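Local coordinates for proline iminopeptidase-related protein (Thermus thermophilus, PDB 2YYS), which is of unknown function but, as a member of the peptidase S33 family with an alpha/beta-hydrolase fold, probably acts as a hydrolase on peptide substrates, at residues A13-E18 against V56-R61; G37-L42 against S63-E68; A136-A141 against D168-P173; E140-A145 against K159-K164. All coordinates share one frame; numbering follows the deposited sequence.

Interaction 1: residues A13-E18 against V56-R61; sequences AELYVE and VYFDQR
Backbone hydrogen bonds join the two segments as antiparallel strands. E18 and Y57 form a hydrogen-bonded pair. E18 N gives to Y57 O at 2.8 Å, almost straight at 176°. Y57 N returns a more bent bond to E18 O at 2.9 Å, with 142° at the hydrogen. V17 and F58 make the adjoining non-hydrogen-bonded pair. Beyond them D59 N donates to Y16 O at 3.0 Å, in the carbonyl plane. This is the antiparallel side of the alpha/beta-hydrolase sheet: strand 14-20 sits between strands 3-9 and 54-58, and strand 27-31 flanks 54-58 on its other side. The apolar contacts run alongside. F58 CD1 lies 3.9 Å from L15 CD1, and F58 CB 4.0 Å from V17 CG2. L88 of helix 78-91 covers V17 and F58. L15 CD2 reaches the R61 backbone, 3.6 Å from R61 N. The polar ends lie at Y16 and E18. Y16 CG is anti to its backbone N (176°), and Y16 OH makes a very short 2.4 Å bond to the anti lone pair of E18 OE2. R43 pairs with E18 OE1.

Interaction 2: residues G37-L42 against S63-E68; sequences GNAYVL and SGRSLE
R65 has its CG anti to the carbonyl carbon and bends at chi3 (-73°), which carries the guanidinium across to the start of helix 40-46. Y40 CG is anti to its own backbone N. The two side chains cross at about a right angle, with ring and guanidinium planes 73° apart. R65 NH1 meets the ring at its edge, 3.9 Å from Y40 CD1, while Y40 CB lies over a guanidinium face. Water 1 sits in the guanidinium plane, accepting from R65 NH2 at 2.9 Å and giving a weak bond to A39 O. R65 NE makes a salt bridge to D59, whose other oxygen takes the N-H of A39. An alanine at R65 would probably loosen this junction, since the D59 salt bridge, the water bridge and the packing on Y40 would go. N38 OD1 accepts from Y40 N at 2.9 Å, an Asx turn at the helix start. G64 has positive phi in a type II' turn from S63 to S66; a CB there would fall 2.7 Å from N38 CB. G37 directly follows an HGGPG sequence, and the S63-S66 turn lies in the loop after strand 54-58; both are consistent with the loops of proline iminopeptidase-like alpha/beta hydrolases.

Interaction 3: residues A136-A141 against D168-P173; sequences ARLAEA and DRLMFP
This is a small surface contact between two helices, with one leucine as its centre. Helix 131-141 gives its C-terminal turns, and helix 163-171 its last turn. L170 carries most of the contact. Its CG is anti to the carbonyl carbon and its chain is extended (chi2 -176°), so the two methyls reach the opposite helix. L170 CD1 touches L138 CD2 at 3.6 Å. The two leucines cross at about a right angle, touching through one methyl each. L170 CD2 lies over the small side chain of A141, 4.1 Å from A141 CB. L138 itself is buried, packed also on L154, L166, F167 and W206. Both helices belong to the helical insert between strands 119-125 and 221-226, the place where alpha/beta hydrolases commonly carry a cap domain. Backbone bonds from L170 to G230 and from M171 to H255 tie the end of helix 163-171 to loops that follow strands of the sheet. R169 bends at chi3 and brings the edge of its guanidinium to the end of helix 131-141. R169 NH1 stands 3.2 Å from A141 O. A carbonyl at a helix C-terminus would probably attract this positive charge. R169 NH2 has a firm partner in E161. On helix 131-141, R137 turns its end away from L170. It holds E140 side-on with two nitrogens, R137 NE to E140 OE1 at 3.0 Å and R137 NH2 to E140 OE2 at 3.1 Å. Both oxygens are met from above the carboxylate plane.

Interaction 4: residues E140-A145 against K159-K164; sequences EAAGLA and KREEPK
Helix 131-141 ends in a Schellman motif at G143, whose positive phi (88°) turns the chain while G143 N bonds back to E140 O at 3.1 Å. A CB at G143 would be jammed against the carbonyl O of A142, and would sit tight against R160 NH1. R160 has its CG anti to the carbonyl carbon, and bends at chi3 (105°) toward the helix end. R160 NH1 lies 3.1 Å from A142 O, and G143 O is at the guanidinium edge. L144 meets R160 tip to tip. L144 CD2 is 3.5 Å from R160 NH1, and 3.7 Å from R160 CD. An alanine at L144 would probably leave the end of R160 less well held, because both methyls that pack on it would be lost. This surface contact lies in the helical insert typical of a cap in alpha/beta hydrolases. It brings the end of helix 131-141 against the short link between helices 150-160 and 163-171. E162 is the N-cap of the latter. E161, extended beyond CG, points its carboxylate at the same helix end. Water 2 donates to A142 O at 2.7 Å and to E161 OE2 at 2.8 Å, so it bridges the two acceptors, while R169 is the partner of the other E161 oxygen. The methyl side of A142 packs on L166 of helix 163-171.

Overall arrangement
The four contacts form two pairs. Interactions 1 and 2 lie with centres 7 Å apart and meet. The D59 OD2 to R65 NE salt bridge, 2.9 Å long, joins them, and S66 OG reaches the backbone of Y16 and D59. Both involve the loop that leaves strand 54-58. A glycerol, probably from the crystallisation liquor, lies about 4 Å from the side chain of V17 in interaction 1. Interactions 3 and 4 share E140 and A141, with centres 8 Å apart. R169 of interaction 3 pairs with E161 of interaction 4 (NH2 to OE1, 2.8 Å). This second pair lies in the helical insert. Interactions 2 and 3 are separate, their nearest atoms about 8 Å apart.

Interaction 1: residues A13-E18 against V56-R61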
loop_
_atom_site.group_PDB
_atom_site.type_symbol
_atom_site.label_atom_id
_atom_site.label_comp_id
_atom_site.label_asym_id
_atom_site.label_seq_id
_atom_site.Cartn_x
_atom_site.Cartn_y
_atom_site.Cartn_z
ATOM N N ALA A 13 2.004 8.329 18.440
ATOM C CA ALA A 13 0.777 8.582 17.673
ATOM C C ALA A 13 -0.400 7.769 18.194
ATOM O O ALA A 13 -0.202 6.785 18.889
ATOM C CB ALA A 13 1.012 8.238 16.207
ATOM N N GLU A 14 -1.619 8.174 17.832
ATOM C CA GLU A 14 -2.812 7.350 18.036
ATOM C C GLU A 14 -3.392 7.024 16.682
ATOM O O GLU A 14 -3.696 7.919 15.891
ATOM C CB GLU A 14 -3.870 8.048 18.901
ATOM C CG GLU A 14 -3.406 8.239 20.332
ATOM C CD GLU A 14 -4.526 8.447 21.333
ATOM O OE1 GLU A 14 -5.562 7.765 21.264
ATOM O OE2 GLU A 14 -4.340 9.289 22.229
ATOM N N LEU A 15 -3.536 5.730 16.430
ATOM C CA LEU A 15 -3.974 5.217 15.142
ATOM C C LEU A 15 -5.455 4.844 15.152
ATOM O O LEU A 15 -5.947 4.230 16.089
ATOM C CB LEU A 15 -3.143 3.995 14.764
ATOM C CG LEU A 15 -1.620 4.136 14.817
ATOM C CD1 LEU A 15 -0.959 2.826 14.458
ATOM C CD2 LEU A 15 -1.117 5.226 13.907
ATOM N N TYR A 16 -6.159 5.236 14.096
ATOM C CA TYR A 16 -7.489 4.723 13.814
ATOM C C TYR A 16 -7.359 3.259 13.372
ATOM O O TYR A 16 -6.684 2.956 12.392
ATOM C CB TYR A 16 -8.187 5.560 12.742
ATOM C CG TYR A 16 -9.516 4.987 12.374
ATOM C CD1 TYR A 16 -10.665 5.286 13.114
ATOM C CD2 TYR A 16 -9.629 4.125 11.291
ATOM C CE1 TYR A 16 -11.893 4.731 12.762
ATOM C CE2 TYR A 16 -10.822 3.566 10.953
ATOM C CZ TYR A 16 -11.964 3.863 11.682
ATOM O OH TYR A 16 -13.153 3.262 11.311
ATOM N N VAL A 17 -8.012 2.363 14.107
ATOM C CA VAL A 17 -7.884 0.933 13.898
ATOM C C VAL A 17 -9.258 0.302 13.762
ATOM O O VAL A 17 -10.167 0.622 14.525
ATOM C CB VAL A 17 -7.123 0.276 15.087
ATOM C CG1 VAL A 17 -7.088 -1.226 14.957
ATOM C CG2 VAL A 17 -5.698 0.823 15.172
ATOM N N GLU A 18 -9.401 -0.574 12.772
ATOM C CA GLU A 18 -10.560 -1.452 12.629
ATOM C C GLU A 18 -10.049 -2.886 12.681
ATOM O O GLU A 18 -9.419 -3.382 11.742
ATOM C CB GLU A 18 -11.303 -1.195 11.320
ATOM C CG GLU A 18 -11.669 0.269 11.099
ATOM C CD GLU A 18 -12.306 0.537 9.738
ATOM O OE1 GLU A 18 -12.117 -0.281 8.822
ATOM O OE2 GLU A 18 -12.981 1.587 9.584
ATOM N N VAL A 56 -6.584 -6.362 10.590
ATOM C CA VAL A 56 -6.392 -5.093 11.257
ATOM C C VAL A 56 -6.177 -4.037 10.175
ATOM O O VAL A 56 -5.068 -3.900 9.616
ATOM C CB VAL A 56 -5.196 -5.174 12.228
ATOM C CG1 VAL A 56 -5.023 -3.870 12.978
ATOM C CG2 VAL A 56 -5.398 -6.307 13.194
ATOM N N TYR A 57 -7.256 -3.349 9.825
ATOM C CA TYR A 57 -7.169 -2.188 8.953
ATOM C C TYR A 57 -6.823 -1.013 9.841
ATOM O O TYR A 57 -7.398 -0.852 10.906
ATOM C CB TYR A 57 -8.487 -1.918 8.208
ATOM C CG TYR A 57 -9.061 -3.104 7.461
ATOM C CD1 TYR A 57 -8.713 -3.360 6.145
ATOM C CD2 TYR A 57 -9.976 -3.955 8.069
ATOM C CE1 TYR A 57 -9.255 -4.449 5.457
ATOM C CE2 TYR A 57 -10.517 -5.033 7.397
ATOM C CZ TYR A 57 -10.154 -5.278 6.089
ATOM O OH TYR A 57 -10.694 -6.370 5.429
ATOM N N PHE A 58 -5.848 -0.221 9.437
ATOM C CA PHE A 58 -5.546 0.989 10.171
ATOM C C PHE A 58 -5.063 2.101 9.276
ATOM O O PHE A 58 -4.547 1.862 8.174
ATOM C CB PHE A 58 -4.572 0.716 11.330
ATOM C CG PHE A 58 -3.163 0.396 10.912
ATOM C CD1 PHE A 58 -2.168 1.348 11.023
ATOM C CD2 PHE A 58 -2.816 -0.883 10.497
ATOM C CE1 PHE A 58 -0.866 1.057 10.671
ATOM C CE2 PHE A 58 -1.503 -1.188 10.141
ATOM C CZ PHE A 58 -0.527 -0.225 10.228
ATOM N N ASP A 59 -5.279 3.324 9.746
ATOM C CA ASP A 59 -4.735 4.487 9.106
ATOM C C ASP A 59 -3.433 4.819 9.822
ATOM O O ASP A 59 -3.374 4.848 11.050
ATOM C CB ASP A 59 -5.694 5.671 9.193
ATOM C CG ASP A 59 -6.936 5.491 8.362
ATOM O OD1 ASP A 59 -7.114 4.420 7.734
ATOM O OD2 ASP A 59 -7.804 6.390 8.289
ATOM N N GLN A 60 -2.409 5.104 9.038
ATOM C CA GLN A 60 -1.073 5.338 9.533
ATOM C C GLN A 60 -1.013 6.661 10.292
ATOM O O GLN A 60 -1.962 7.465 10.282
ATOM C CB GLN A 60 -0.061 5.278 8.382
ATOM C CG GLN A 60 0.189 3.839 7.888
ATOM C CD GLN A 60 0.505 3.744 6.396
ATOM O OE1 GLN A 60 1.140 4.636 5.840
ATOM N NE2 GLN A 60 0.058 2.663 5.752
ATOM N N ARG A 61 0.098 6.843 10.987
ATOM C CA ARG A 61 0.257 7.938 11.919
ATOM C C ARG A 61 -0.036 9.258 11.218
ATOM O O ARG A 61 0.428 9.496 10.102
ATOM C CB ARG A 61 1.656 7.929 12.534
ATOM C CG ARG A 61 2.799 8.074 11.531
ATOM C CD ARG A 61 4.110 8.463 12.162
ATOM N NE ARG A 61 4.419 7.614 13.305
ATOM C CZ ARG A 61 5.313 7.893 14.255
ATOM N NH1 ARG A 61 5.512 7.033 15.249
ATOM N NH2 ARG A 61 6.025 9.012 14.210
#

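Interaction 2: residues G37-L42 against S63-E68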
loop_
_atom_site.group_PDB
_atom_site.type_symbol
_atom_site.label_atom_id
_atom_site.label_comp_id
_atom_site.label_asym_id
_atom_site.label_seq_id
_atom_site.Cartn_x
_atom_site.Cartn_y
_atom_site.Cartn_z
ATOM N N GLY A 37 -2.405 8.442 2.912
ATOM C CA GLY A 37 -3.690 7.880 2.541
ATOM C C GLY A 37 -4.436 7.324 3.738
ATOM O O GLY A 37 -4.226 7.738 4.889
ATOM N N ASN A 38 -5.318 6.370 3.459
ATOM C CA ASN A 38 -6.110 5.710 4.494
ATOM C C ASN A 38 -6.600 4.366 3.990
ATOM O O ASN A 38 -6.456 4.073 2.810
ATOM C CB ASN A 38 -7.279 6.611 4.929
ATOM C CG ASN A 38 -8.331 6.795 3.838
ATOM O OD1 ASN A 38 -9.007 5.845 3.445
ATOM N ND2 ASN A 38 -8.504 8.032 3.383
ATOM N N ALA A 39 -7.214 3.581 4.871
ATOM C CA ALA A 39 -7.586 2.205 4.589
ATOM C C ALA A 39 -9.054 2.000 4.215
ATOM O O ALA A 39 -9.513 0.871 4.159
ATOM C CB ALA A 39 -7.243 1.320 5.794
ATOM N N TYR A 40 -9.795 3.065 3.955
ATOM C CA TYR A 40 -11.235 2.925 3.721
ATOM C C TYR A 40 -11.557 2.168 2.421
ATOM O O TYR A 40 -12.262 1.158 2.435
ATOM C CB TYR A 40 -11.937 4.290 3.736
ATOM C CG TYR A 40 -13.423 4.174 3.487
ATOM C CD1 TYR A 40 -14.313 3.928 4.534
ATOM C CD2 TYR A 40 -13.932 4.258 2.194
ATOM C CE1 TYR A 40 -15.680 3.807 4.303
ATOM C CE2 TYR A 40 -15.297 4.143 1.945
ATOM C CZ TYR A 40 -16.163 3.909 2.997
ATOM O OH TYR A 40 -17.506 3.791 2.737
ATOM N N VAL A 41 -11.038 2.649 1.302
ATOM C CA VAL A 41 -11.317 2.034 0.001
ATOM C C VAL A 41 -10.733 0.621 -0.055
ATOM O O VAL A 41 -11.340 -0.327 -0.579
ATOM C CB VAL A 41 -10.774 2.904 -1.148
ATOM C CG1 VAL A 41 -10.652 2.117 -2.453
ATOM C CG2 VAL A 41 -11.687 4.097 -1.347
ATOM N N LEU A 42 -9.549 0.502 0.522
ATOM C CA LEU A 42 -8.834 -0.762 0.554
ATOM C C LEU A 42 -9.640 -1.823 1.290
ATOM O O LEU A 42 -9.807 -2.939 0.795
ATOM C CB LEU A 42 -7.470 -0.541 1.191
ATOM C CG LEU A 42 -6.417 -1.609 1.021
ATOM C CD1 LEU A 42 -6.237 -2.033 -0.423
ATOM C CD2 LEU A 42 -5.098 -1.061 1.598
ATOM N N SER A 63 -2.416 10.226 9.566
ATOM C CA SER A 63 -3.039 10.118 8.256
ATOM C C SER A 63 -4.505 9.730 8.350
ATOM O O SER A 63 -4.899 8.956 9.230
ATOM C CB SER A 63 -2.302 9.080 7.398
ATOM O OG SER A 63 -0.895 9.232 7.498
ATOM N N GLY A 64 -5.300 10.239 7.412
ATOM C CA GLY A 64 -6.694 9.857 7.300
ATOM C C GLY A 64 -7.418 10.119 8.605
ATOM O O GLY A 64 -7.403 11.239 9.097
ATOM N N ARG A 65 -7.993 9.065 9.175
ATOM C CA ARG A 65 -8.836 9.162 10.360
ATOM C C ARG A 65 -8.054 9.119 11.657
ATOM O O ARG A 65 -8.637 9.269 12.727
ATOM C CB ARG A 65 -9.873 8.044 10.354
ATOM C CG ARG A 65 -10.798 8.106 9.166
ATOM C CD ARG A 65 -11.531 6.809 8.889
ATOM N NE ARG A 65 -10.637 5.813 8.320
ATOM C CZ ARG A 65 -11.011 4.643 7.837
ATOM N NH1 ARG A 65 -12.289 4.286 7.841
ATOM N NH2 ARG A 65 -10.095 3.805 7.366
ATOM N N SER A 66 -6.745 8.909 11.567
ATOM C CA SER A 66 -5.879 8.917 12.737
ATOM C C SER A 66 -5.633 10.316 13.271
ATOM O O SER A 66 -5.756 11.311 12.559
ATOM C CB SER A 66 -4.529 8.251 12.432
ATOM O OG SER A 66 -4.720 6.877 12.148
ATOM N N LEU A 67 -5.242 10.358 14.533
ATOM C CA LEU A 67 -5.120 11.597 15.268
ATOM C C LEU A 67 -3.978 12.469 14.720
ATOM O O LEU A 67 -2.849 12.005 14.466
ATOM C CB LEU A 67 -4.943 11.292 16.763
ATOM C CG LEU A 67 -4.997 12.456 17.762
ATOM C CD1 LEU A 67 -6.292 13.251 17.637
ATOM C CD2 LEU A 67 -4.853 11.938 19.194
ATOM N N GLU A 68 -4.306 13.741 14.535
ATOM C CA GLU A 68 -3.404 14.718 13.954
ATOM C C GLU A 68 -2.139 14.794 14.805
ATOM O O GLU A 68 -2.209 14.851 16.028
ATOM C CB GLU A 68 -4.106 16.081 13.885
ATOM C CG GLU A 68 -3.447 17.097 12.953
ATOM C CD GLU A 68 -4.303 18.346 12.709
ATOM O OE1 GLU A 68 -5.560 18.268 12.715
ATOM O OE2 GLU A 68 -3.715 19.426 12.500
HETATM O O HOH W 1 -10.812 1.032 6.799
#

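Interaction 3: residues A136-A141 against D168-P173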
loop_
_atom_site.group_PDB
_atom_site.type_symbol
_atom_site.label_atom_id
_atom_site.label_comp_id
_atom_site.label_asym_id
_atom_site.label_seq_id
_atom_site.Cartn_x
_atom_site.Cartn_y
_atom_site.Cartn_z
ATOM N N ALA A 136 9.614 9.869 -13.253
ATOM C CA ALA A 136 9.816 9.776 -14.690
ATOM C C ALA A 136 8.490 9.495 -15.404
ATOM O O ALA A 136 8.220 10.092 -16.431
ATOM C CB ALA A 136 10.844 8.695 -15.021
ATOM N N ARG A 137 7.656 8.616 -14.841
ATOM C CA ARG A 137 6.363 8.284 -15.452
ATOM C C ARG A 137 5.379 9.448 -15.441
ATOM O O ARG A 137 4.613 9.607 -16.382
ATOM C CB ARG A 137 5.708 7.072 -14.787
ATOM C CG ARG A 137 6.564 5.826 -14.761
ATOM C CD ARG A 137 6.631 5.062 -16.058
ATOM N NE ARG A 137 7.420 5.705 -17.101
ATOM C CZ ARG A 137 8.743 5.850 -17.092
ATOM N NH1 ARG A 137 9.469 5.449 -16.054
ATOM N NH2 ARG A 137 9.346 6.415 -18.136
ATOM N N LEU A 138 5.383 10.238 -14.371
ATOM C CA LEU A 138 4.554 11.435 -14.283
ATOM C C LEU A 138 4.985 12.461 -15.344
ATOM O O LEU A 138 4.155 13.037 -16.048
ATOM C CB LEU A 138 4.647 12.042 -12.879
ATOM C CG LEU A 138 3.927 11.221 -11.806
ATOM C CD1 LEU A 138 4.360 11.633 -10.426
ATOM C CD2 LEU A 138 2.410 11.365 -11.940
ATOM N N ALA A 139 6.291 12.658 -15.462
ATOM C CA ALA A 139 6.836 13.608 -16.419
ATOM C C ALA A 139 6.493 13.151 -17.837
ATOM O O ALA A 139 6.093 13.948 -18.671
ATOM C CB ALA A 139 8.340 13.727 -16.245
ATOM N N GLU A 140 6.655 11.856 -18.078
ATOM C CA GLU A 140 6.278 11.212 -19.338
ATOM C C GLU A 140 4.792 11.384 -19.644
ATOM O O GLU A 140 4.423 11.659 -20.774
ATOM C CB GLU A 140 6.637 9.727 -19.259
ATOM C CG GLU A 140 6.176 8.848 -20.406
ATOM C CD GLU A 140 6.606 7.420 -20.195
ATOM O OE1 GLU A 140 5.848 6.677 -19.521
ATOM O OE2 GLU A 140 7.710 7.050 -20.671
ATOM N N ALA A 141 3.946 11.243 -18.631
ATOM C CA ALA A 141 2.509 11.392 -18.805
ATOM C C ALA A 141 2.126 12.817 -19.157
ATOM O O ALA A 141 1.099 13.037 -19.779
ATOM C CB ALA A 141 1.763 10.942 -17.551
ATOM N N ASP A 168 -4.512 10.328 -12.000
ATOM C CA ASP A 168 -5.761 9.709 -12.464
ATOM C C ASP A 168 -5.518 8.930 -13.770
ATOM O O ASP A 168 -6.037 7.829 -13.963
ATOM C CB ASP A 168 -6.858 10.763 -12.716
ATOM C CG ASP A 168 -7.617 11.190 -11.439
ATOM O OD1 ASP A 168 -7.373 10.652 -10.331
ATOM O OD2 ASP A 168 -8.501 12.086 -11.478
ATOM N N ARG A 169 -4.713 9.516 -14.653
ATOM C CA ARG A 169 -4.366 8.884 -15.928
ATOM C C ARG A 169 -3.567 7.592 -15.720
ATOM O O ARG A 169 -3.845 6.561 -16.347
ATOM C CB ARG A 169 -3.568 9.861 -16.791
ATOM C CG ARG A 169 -3.805 9.722 -18.264
ATOM C CD ARG A 169 -3.188 10.859 -19.098
ATOM N NE ARG A 169 -3.829 12.117 -18.749
ATOM C CZ ARG A 169 -3.223 13.290 -18.617
ATOM N NH1 ARG A 169 -1.918 13.448 -18.823
ATOM N NH2 ARG A 169 -3.958 14.333 -18.279
ATOM N N LEU A 170 -2.578 7.654 -14.838
ATOM C CA LEU A 170 -1.775 6.481 -14.500
ATOM C C LEU A 170 -2.613 5.408 -13.801
ATOM O O LEU A 170 -2.483 4.222 -14.084
ATOM C CB LEU A 170 -0.588 6.886 -13.619
ATOM C CG LEU A 170 0.389 7.883 -14.238
ATOM C CD1 LEU A 170 1.552 8.112 -13.295
ATOM C CD2 LEU A 170 0.909 7.416 -15.597
ATOM N N MET A 171 -3.497 5.837 -12.911
ATOM C CA MET A 171 -4.231 4.905 -12.043
ATOM C C MET A 171 -5.493 4.259 -12.631
ATOM O O MET A 171 -5.841 3.128 -12.262
ATOM C CB MET A 171 -4.621 5.612 -10.750
ATOM C CG MET A 171 -3.454 5.878 -9.804
ATOM S SD MET A 171 -4.035 6.582 -8.285
ATOM C CE MET A 171 -2.567 6.608 -7.317
ATOM N N PHE A 172 -6.185 4.972 -13.521
ATOM C CA PHE A 172 -7.537 4.588 -13.943
ATOM C C PHE A 172 -7.627 4.432 -15.461
ATOM O O PHE A 172 -7.693 5.425 -16.184
ATOM C CB PHE A 172 -8.566 5.625 -13.464
ATOM C CG PHE A 172 -8.652 5.745 -11.968
ATOM C CD1 PHE A 172 -9.148 4.702 -11.206
ATOM C CD2 PHE A 172 -8.209 6.887 -11.325
ATOM C CE1 PHE A 172 -9.220 4.807 -9.827
ATOM C CE2 PHE A 172 -8.270 6.994 -9.942
ATOM C CZ PHE A 172 -8.776 5.958 -9.197
ATOM N N PRO A 173 -7.609 3.197 -15.948
ATOM C CA PRO A 173 -7.761 2.948 -17.392
ATOM C C PRO A 173 -9.126 3.358 -17.956
ATOM O O PRO A 173 -9.178 3.696 -19.136
ATOM C CB PRO A 173 -7.574 1.435 -17.521
ATOM C CG PRO A 173 -7.854 0.884 -16.138
ATOM C CD PRO A 173 -7.412 1.948 -15.188
#

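Interaction 4: residues E140-A145 against K159-K164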
loop_
_atom_site.group_PDB
_atom_site.type_symbol
_atom_site.label_atom_id
_atom_site.label_comp_id
_atom_site.label_asym_id
_atom_site.label_seq_id
_atom_site.Cartn_x
_atom_site.Cartn_y
_atom_site.Cartn_z
ATOM N N GLU A 140 6.655 11.856 -18.078
ATOM C CA GLU A 140 6.278 11.212 -19.338
ATOM C C GLU A 140 4.792 11.384 -19.644
ATOM O O GLU A 140 4.423 11.659 -20.774
ATOM C CB GLU A 140 6.637 9.727 -19.259
ATOM C CG GLU A 140 6.176 8.848 -20.406
ATOM C CD GLU A 140 6.606 7.420 -20.195
ATOM O OE1 GLU A 140 5.848 6.677 -19.521
ATOM O OE2 GLU A 140 7.710 7.050 -20.671
ATOM N N ALA A 141 3.946 11.243 -18.631
ATOM C CA ALA A 141 2.509 11.392 -18.805
ATOM C C ALA A 141 2.126 12.817 -19.157
ATOM O O ALA A 141 1.099 13.037 -19.779
ATOM C CB ALA A 141 1.763 10.942 -17.551
ATOM N N ALA A 142 2.954 13.776 -18.742
ATOM C CA ALA A 142 2.731 15.192 -19.025
ATOM C C ALA A 142 3.359 15.642 -20.358
ATOM O O ALA A 142 3.347 16.825 -20.665
ATOM C CB ALA A 142 3.285 16.031 -17.882
ATOM N N GLY A 143 3.927 14.708 -21.121
ATOM C CA GLY A 143 4.521 15.006 -22.419
ATOM C C GLY A 143 5.987 15.427 -22.411
ATOM O O GLY A 143 6.475 15.964 -23.398
ATOM N N LEU A 144 6.692 15.153 -21.314
ATOM C CA LEU A 144 8.080 15.571 -21.135
ATOM C C LEU A 144 9.033 14.398 -21.210
ATOM O O LEU A 144 8.682 13.275 -20.853
ATOM C CB LEU A 144 8.269 16.234 -19.769
ATOM C CG LEU A 144 7.381 17.433 -19.470
ATOM C CD1 LEU A 144 7.508 17.827 -18.014
ATOM C CD2 LEU A 144 7.773 18.597 -20.389
ATOM N N ALA A 145 10.245 14.686 -21.670
ATOM C CA ALA A 145 11.367 13.774 -21.571
ATOM C C ALA A 145 11.851 13.828 -20.133
ATOM O O ALA A 145 12.163 14.914 -19.640
ATOM C CB ALA A 145 12.480 14.200 -22.513
ATOM N N LYS A 159 4.013 21.658 -13.276
ATOM C CA LYS A 159 3.860 22.938 -13.962
ATOM C C LYS A 159 2.872 22.803 -15.120
ATOM O O LYS A 159 2.154 23.748 -15.437
ATOM C CB LYS A 159 5.206 23.435 -14.503
ATOM C CG LYS A 159 6.109 24.107 -13.466
ATOM C CD LYS A 159 7.303 24.799 -14.152
ATOM C CE LYS A 159 8.435 25.115 -13.172
ATOM N NZ LYS A 159 9.729 25.326 -13.894
ATOM N N ARG A 160 2.854 21.633 -15.758
ATOM C CA ARG A 160 2.009 21.402 -16.932
ATOM C C ARG A 160 0.588 20.986 -16.563
ATOM O O ARG A 160 -0.372 21.434 -17.184
ATOM C CB ARG A 160 2.654 20.357 -17.851
ATOM C CG ARG A 160 3.928 20.866 -18.520
ATOM C CD ARG A 160 4.405 20.039 -19.709
ATOM N NE ARG A 160 4.146 20.690 -20.996
ATOM C CZ ARG A 160 4.369 20.144 -22.197
ATOM N NH1 ARG A 160 4.871 18.919 -22.317
ATOM N NH2 ARG A 160 4.077 20.835 -23.296
ATOM N N GLU A 161 0.459 20.130 -15.554
ATOM C CA GLU A 161 -0.844 19.621 -15.134
ATOM C C GLU A 161 -0.908 19.423 -13.633
ATOM O O GLU A 161 0.110 19.212 -12.990
ATOM C CB GLU A 161 -1.136 18.288 -15.821
ATOM C CG GLU A 161 -1.053 18.338 -17.338
ATOM C CD GLU A 161 -1.672 17.123 -17.988
ATOM O OE1 GLU A 161 -2.850 16.843 -17.693
ATOM O OE2 GLU A 161 -0.983 16.448 -18.783
ATOM N N GLU A 162 -2.119 19.485 -13.083
ATOM C CA GLU A 162 -2.354 19.192 -11.670
ATOM C C GLU A 162 -2.015 17.726 -11.343
ATOM O O GLU A 162 -2.197 16.849 -12.186
ATOM C CB GLU A 162 -3.820 19.486 -11.305
ATOM C CG GLU A 162 -4.165 20.972 -11.181
ATOM C CD GLU A 162 -3.429 21.640 -10.028
ATOM O OE1 GLU A 162 -3.564 21.165 -8.872
ATOM O OE2 GLU A 162 -2.704 22.626 -10.274
ATOM N N PRO A 163 -1.526 17.458 -10.133
ATOM C CA PRO A 163 -1.206 16.078 -9.732
ATOM C C PRO A 163 -2.381 15.116 -9.888
ATOM O O PRO A 163 -2.180 14.019 -10.393
ATOM C CB PRO A 163 -0.774 16.201 -8.258
ATOM C CG PRO A 163 -1.066 17.612 -7.826
ATOM C CD PRO A 163 -1.219 18.436 -9.072
ATOM N N LYS A 164 -3.584 15.521 -9.493
ATOM C CA LYS A 164 -4.746 14.634 -9.609
ATOM C C LYS A 164 -4.962 14.170 -11.055
ATOM O O LYS A 164 -5.219 12.995 -11.291
ATOM C CB LYS A 164 -6.016 15.300 -9.083
ATOM C CG LYS A 164 -7.262 14.406 -9.161
ATOM C CD LYS A 164 -8.513 15.120 -8.637
ATOM C CE LYS A 164 -9.722 14.170 -8.564
ATOM N NZ LYS A 164 -10.173 13.662 -9.897
HETATM O O HOH W 2 0.982 17.954 -20.001
#